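Local coordinates for putative metalloprotease II (Bacteroides fragilis, PDB 4ON1), which probably cleaves proteins as an extracellular zinc metalloendopeptidase related to fragilysin, at residues Q279-W292 and P312-S325. Numbering follows the deposited sequence.
Sequences QDKKPYILLRDGTW and PRGNFEVAAISTTS
N315 and F316 both bond D280 through their backbone N atoms, just ahead of the parallel β-pair 284-288 with 319-323, in the metallopeptidase domain, probably of metzincin type, beside the zinc-binding helix 331-340. N315 N reaches the anti lone pair of D280 OD2 almost straight (2.8 Å, 172°), and F316 N takes an in-plane lone pair of D280 O. The F316 ring receives D280 CA over the centre of one face, while its CD1-CE1 edge stands over a face of the Y284 ring: an edge-to-face pair, planes at 65°. V318 O then accepts from Y284 N and opens the ladder, which A320 carries on through Y284 O and L286 N. A320 CB packs on I285 CG1, on the face where I285 and S322 touch L332. On the other face I321, with CG1 between backbone N and carbonyl carbon (chi1 65°), sets CD1 over the W292 indole, 3.5 Å from CE2; R288 CD lies over the opposite face, toward its rim. S322 N meets L286 O nearly head-on. T323 OG1 sits between D289 O (2.9 Å) and G290 O (2.8 Å) and, in an ST turn, accepts from S325 N. T324 N donates to R288 O; T324 OG1 bonds S215 OG and water 3. D289 OD1 bonds Y121 OH, and D289 OD2 lies 2.6 Å from water 3.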
loop_
_atom_site.group_PDB
_atom_site.type_symbol
_atom_site.label_atom_id
_atom_site.label_comp_id
_atom_site.label_asym_id
_atom_site.label_seq_id
_atom_site.Cartn_x
_atom_site.Cartn_y
_atom_site.Cartn_z
ATOM N N GLN A 279 -23.347 -1.537 4.006
ATOM C CA GLN A 279 -22.056 -2.182 3.775
ATOM C C GLN A 279 -21.251 -2.281 5.069
ATOM O O GLN A 279 -20.035 -2.076 5.081
ATOM C CB GLN A 279 -21.256 -1.421 2.714
ATOM C CG GLN A 279 -21.999 -1.198 1.398
ATOM C CD GLN A 279 -21.102 -0.577 0.340
ATOM O OE1 GLN A 279 -20.028 -1.099 0.029
ATOM N NE2 GLN A 279 -21.531 0.551 -0.205
ATOM N N ASP A 280 -21.942 -2.617 6.152
ATOM C CA ASP A 280 -21.362 -2.560 7.493
ATOM C C ASP A 280 -20.531 -3.793 7.882
ATOM O O ASP A 280 -19.932 -3.827 8.959
ATOM C CB ASP A 280 -22.490 -2.357 8.506
ATOM C CG ASP A 280 -23.494 -3.496 8.487
ATOM O OD1 ASP A 280 -24.184 -3.657 7.454
ATOM O OD2 ASP A 280 -23.604 -4.224 9.500
ATOM N N LYS A 281 -20.467 -4.783 6.999
ATOM C CA LYS A 281 -19.792 -6.040 7.311
ATOM C C LYS A 281 -18.481 -6.197 6.554
ATOM O O LYS A 281 -18.034 -7.312 6.300
ATOM C CB LYS A 281 -20.719 -7.214 6.996
ATOM C CG LYS A 281 -21.985 -7.236 7.842
ATOM C CD LYS A 281 -22.854 -8.427 7.446
ATOM C CE LYS A 281 -23.873 -8.766 8.514
ATOM N NZ LYS A 281 -24.672 -9.967 8.123
ATOM N N LYS A 282 -17.861 -5.066 6.223
ATOM C CA LYS A 282 -16.565 -5.047 5.551
ATOM C C LYS A 282 -15.566 -4.311 6.429
ATOM O O LYS A 282 -15.964 -3.488 7.250
ATOM C CB LYS A 282 -16.660 -4.355 4.182
ATOM C CG LYS A 282 -17.697 -4.928 3.239
ATOM C CD LYS A 282 -17.773 -4.069 1.975
ATOM C CE LYS A 282 -18.981 -4.436 1.119
ATOM N NZ LYS A 282 -19.069 -3.544 -0.065
ATOM N N PRO A 283 -14.269 -4.607 6.261
ATOM C CA PRO A 283 -13.221 -3.846 6.949
ATOM C C PRO A 283 -13.107 -2.459 6.357
ATOM O O PRO A 283 -13.055 -2.345 5.135
ATOM C CB PRO A 283 -11.939 -4.653 6.680
ATOM C CG PRO A 283 -12.407 -5.988 6.145
ATOM C CD PRO A 283 -13.716 -5.714 5.464
ATOM N N TYR A 284 -13.074 -1.434 7.203
ATOM C CA TYR A 284 -12.908 -0.058 6.746
ATOM C C TYR A 284 -11.631 0.540 7.301
ATOM O O TYR A 284 -11.395 0.466 8.500
ATOM C CB TYR A 284 -14.098 0.802 7.169
ATOM C CG TYR A 284 -15.353 0.583 6.361
ATOM C CD1 TYR A 284 -16.145 -0.530 6.567
ATOM C CD2 TYR A 284 -15.764 1.518 5.425
ATOM C CE1 TYR A 284 -17.302 -0.726 5.834
ATOM C CE2 TYR A 284 -16.917 1.334 4.687
ATOM C CZ TYR A 284 -17.680 0.214 4.898
ATOM O OH TYR A 284 -18.824 0.029 4.173
ATOM N N ILE A 285 -10.809 1.136 6.441
ATOM C CA ILE A 285 -9.596 1.776 6.925
ATOM C C ILE A 285 -9.533 3.238 6.499
ATOM O O ILE A 285 -9.667 3.556 5.316
ATOM C CB ILE A 285 -8.333 1.034 6.441
ATOM C CG1 ILE A 285 -8.339 -0.407 6.951
ATOM C CG2 ILE A 285 -7.078 1.711 6.974
ATOM C CD1 ILE A 285 -8.622 -1.414 5.871
ATOM N N LEU A 286 -9.350 4.125 7.478
ATOM C CA LEU A 286 -9.213 5.557 7.214
ATOM C C LEU A 286 -7.773 5.904 6.855
ATOM O O LEU A 286 -6.839 5.530 7.576
ATOM C CB LEU A 286 -9.649 6.376 8.436
ATOM C CG LEU A 286 -9.596 7.898 8.280
ATOM C CD1 LEU A 286 -10.659 8.372 7.293
ATOM C CD2 LEU A 286 -9.778 8.586 9.631
ATOM N N LEU A 287 -7.597 6.644 5.762
ATOM C CA LEU A 287 -6.263 6.954 5.263
ATOM C C LEU A 287 -5.933 8.446 5.285
ATOM O O LEU A 287 -6.707 9.280 4.810
ATOM C CB LEU A 287 -6.106 6.427 3.828
ATOM C CG LEU A 287 -6.370 4.930 3.609
ATOM C CD1 LEU A 287 -6.158 4.560 2.137
ATOM C CD2 LEU A 287 -5.454 4.113 4.487
ATOM N N ARG A 288 -4.764 8.774 5.829
ATOM C CA ARG A 288 -4.243 10.138 5.786
ATOM C C ARG A 288 -2.765 10.082 5.468
ATOM O O ARG A 288 -2.136 9.034 5.628
ATOM C CB ARG A 288 -4.463 10.862 7.111
ATOM C CG ARG A 288 -3.777 10.160 8.278
ATOM C CD ARG A 288 -3.561 11.081 9.464
ATOM N NE ARG A 288 -4.777 11.793 9.850
ATOM C CZ ARG A 288 -4.879 12.555 10.933
ATOM N NH1 ARG A 288 -3.842 12.681 11.752
ATOM N NH2 ARG A 288 -6.018 13.178 11.204
ATOM N N ASP A 289 -2.202 11.189 5.001
ATOM C CA ASP A 289 -0.774 11.191 4.733
ATOM C C ASP A 289 0.023 11.236 6.035
ATOM O O ASP A 289 1.103 10.658 6.126
ATOM C CB ASP A 289 -0.376 12.363 3.850
ATOM C CG ASP A 289 1.086 12.328 3.493
ATOM O OD1 ASP A 289 1.843 13.182 3.989
ATOM O OD2 ASP A 289 1.485 11.420 2.739
ATOM N N GLY A 290 -0.522 11.923 7.034
ATOM C CA GLY A 290 0.163 12.138 8.291
ATOM C C GLY A 290 0.049 11.000 9.287
ATOM O O GLY A 290 -0.135 9.842 8.917
ATOM N N THR A 291 0.167 11.340 10.565
ATOM C CA THR A 291 0.171 10.352 11.633
ATOM C C THR A 291 -0.751 10.770 12.765
ATOM O O THR A 291 -1.422 11.796 12.682
ATOM C CB THR A 291 1.576 10.159 12.212
ATOM O OG1 THR A 291 2.081 11.430 12.641
ATOM C CG2 THR A 291 2.510 9.551 11.174
ATOM N N TRP A 292 -0.770 9.973 13.828
ATOM C CA TRP A 292 -1.537 10.306 15.018
ATOM C C TRP A 292 -0.623 10.422 16.228
ATOM O O TRP A 292 0.553 10.051 16.163
ATOM C CB TRP A 292 -2.628 9.263 15.274
ATOM C CG TRP A 292 -3.687 9.275 14.226
ATOM C CD1 TRP A 292 -4.865 9.966 14.260
ATOM C CD2 TRP A 292 -3.656 8.592 12.967
ATOM N NE1 TRP A 292 -5.573 9.746 13.103
ATOM C CE2 TRP A 292 -4.852 8.909 12.293
ATOM C CE3 TRP A 292 -2.734 7.742 12.348
ATOM C CZ2 TRP A 292 -5.154 8.396 11.032
ATOM C CZ3 TRP A 292 -3.034 7.238 11.097
ATOM C CH2 TRP A 292 -4.236 7.564 10.452
ATOM N N PRO A 312 -19.010 -12.575 9.167
ATOM C CA PRO A 312 -18.376 -11.271 9.377
ATOM C C PRO A 312 -19.080 -10.461 10.443
ATOM O O PRO A 312 -20.305 -10.519 10.562
ATOM C CB PRO A 312 -18.496 -10.588 8.007
ATOM C CG PRO A 312 -19.642 -11.289 7.336
ATOM C CD PRO A 312 -19.549 -12.711 7.804
ATOM N N ARG A 313 -18.297 -9.743 11.239
ATOM C CA ARG A 313 -18.835 -8.757 12.165
ATOM C C ARG A 313 -19.513 -7.613 11.416
ATOM O O ARG A 313 -19.124 -7.286 10.296
ATOM C CB ARG A 313 -17.719 -8.239 13.059
ATOM C CG ARG A 313 -17.163 -9.326 13.962
ATOM C CD ARG A 313 -15.895 -8.887 14.644
ATOM N NE ARG A 313 -16.121 -7.678 15.424
ATOM C CZ ARG A 313 -16.450 -7.667 16.707
ATOM N NH1 ARG A 313 -16.612 -8.809 17.360
ATOM N NH2 ARG A 313 -16.630 -6.509 17.329
ATOM N N GLY A 314 -20.521 -7.005 12.037
ATOM C CA GLY A 314 -21.275 -5.935 11.402
ATOM C C GLY A 314 -21.100 -4.585 12.075
ATOM O O GLY A 314 -20.197 -4.411 12.895
ATOM N N ASN A 315 -21.949 -3.629 11.699
ATOM C CA ASN A 315 -21.962 -2.292 12.294
ATOM C C ASN A 315 -20.597 -1.605 12.283
ATOM O O ASN A 315 -20.240 -0.907 13.230
ATOM C CB ASN A 315 -22.499 -2.350 13.736
ATOM C CG ASN A 315 -22.835 -0.969 14.290
ATOM O OD1 ASN A 315 -22.451 -0.620 15.409
ATOM N ND2 ASN A 315 -23.529 -0.169 13.487
ATOM N N PHE A 316 -19.839 -1.817 11.210
ATOM C CA PHE A 316 -18.557 -1.140 11.020
ATOM C C PHE A 316 -17.595 -1.364 12.195
ATOM O O PHE A 316 -16.760 -0.514 12.497
ATOM C CB PHE A 316 -18.783 0.362 10.801
ATOM C CG PHE A 316 -19.714 0.666 9.656
ATOM C CD1 PHE A 316 -19.249 0.659 8.350
ATOM C CD2 PHE A 316 -21.058 0.930 9.884
ATOM C CE1 PHE A 316 -20.104 0.925 7.286
ATOM C CE2 PHE A 316 -21.926 1.189 8.823
ATOM C CZ PHE A 316 -21.444 1.190 7.523
ATOM N N GLU A 317 -17.707 -2.518 12.843
ATOM C CA GLU A 317 -16.858 -2.829 13.994
ATOM C C GLU A 317 -15.445 -3.198 13.584
ATOM O O GLU A 317 -14.526 -3.130 14.399
ATOM C CB GLU A 317 -17.468 -3.963 14.818
ATOM C CG GLU A 317 -18.656 -3.526 15.658
ATOM C CD GLU A 317 -19.456 -4.699 16.182
ATOM O OE1 GLU A 317 -18.942 -5.839 16.149
ATOM O OE2 GLU A 317 -20.604 -4.479 16.615
ATOM N N VAL A 318 -15.277 -3.618 12.331
ATOM C CA VAL A 318 -13.948 -3.944 11.822
ATOM C C VAL A 318 -13.377 -2.744 11.086
ATOM O O VAL A 318 -13.787 -2.431 9.976
ATOM C CB VAL A 318 -13.960 -5.169 10.874
ATOM C CG1 VAL A 318 -12.557 -5.437 10.333
ATOM C CG2 VAL A 318 -14.496 -6.394 11.592
ATOM N N ALA A 319 -12.442 -2.057 11.724
ATOM C CA ALA A 319 -11.918 -0.829 11.162
ATOM C C ALA A 319 -10.510 -0.562 11.635
ATOM O O ALA A 319 -10.046 -1.131 12.627
ATOM C CB ALA A 319 -12.826 0.360 11.511
ATOM N N ALA A 320 -9.835 0.317 10.912
ATOM C CA ALA A 320 -8.512 0.753 11.297
ATOM C C ALA A 320 -8.280 2.152 10.766
ATOM O O ALA A 320 -9.061 2.665 9.974
ATOM C CB ALA A 320 -7.448 -0.200 10.769
ATOM N N ILE A 321 -7.206 2.771 11.224
ATOM C CA ILE A 321 -6.725 3.995 10.622
ATOM C C ILE A 321 -5.272 3.745 10.225
ATOM O O ILE A 321 -4.570 2.969 10.878
ATOM C CB ILE A 321 -6.852 5.179 11.583
ATOM C CG1 ILE A 321 -5.940 4.985 12.791
ATOM C CG2 ILE A 321 -8.292 5.296 12.095
ATOM C CD1 ILE A 321 -6.144 6.043 13.871
ATOM N N SER A 322 -4.825 4.383 9.151
ATOM C CA SER A 322 -3.475 4.137 8.663
ATOM C C SER A 322 -2.906 5.327 7.924
ATOM O O SER A 322 -3.607 5.974 7.150
ATOM C CB SER A 322 -3.457 2.915 7.740
ATOM O OG SER A 322 -2.134 2.670 7.284
ATOM N N THR A 323 -1.625 5.594 8.149
ATOM C CA THR A 323 -0.900 6.544 7.318
ATOM C C THR A 323 -0.702 5.939 5.927
ATOM O O THR A 323 -0.762 4.717 5.762
ATOM C CB THR A 323 0.466 6.902 7.926
ATOM O OG1 THR A 323 1.047 8.009 7.215
ATOM C CG2 THR A 323 1.397 5.696 7.884
ATOM N N THR A 324 -0.504 6.782 4.921
ATOM C CA THR A 324 -0.155 6.279 3.591
ATOM C C THR A 324 1.229 6.757 3.179
ATOM O O THR A 324 1.673 6.491 2.062
ATOM C CB THR A 324 -1.157 6.722 2.515
ATOM O OG1 THR A 324 -1.286 8.151 2.546
ATOM C CG2 THR A 324 -2.503 6.085 2.766
ATOM N N SER A 325 1.895 7.476 4.080
ATOM C CA SER A 325 3.199 8.070 3.794
ATOM C C SER A 325 4.212 7.048 3.274
ATOM O O SER A 325 4.305 5.930 3.786
ATOM C CB SER A 325 3.756 8.751 5.052
ATOM O OG SER A 325 5.107 9.123 4.854
HETATM O O HOH W 1 -16.942 -3.745 9.694
HETATM O O HOH W 2 -22.427 -12.125 9.537
HETATM O O HOH W 3 0.298 9.828 1.097
#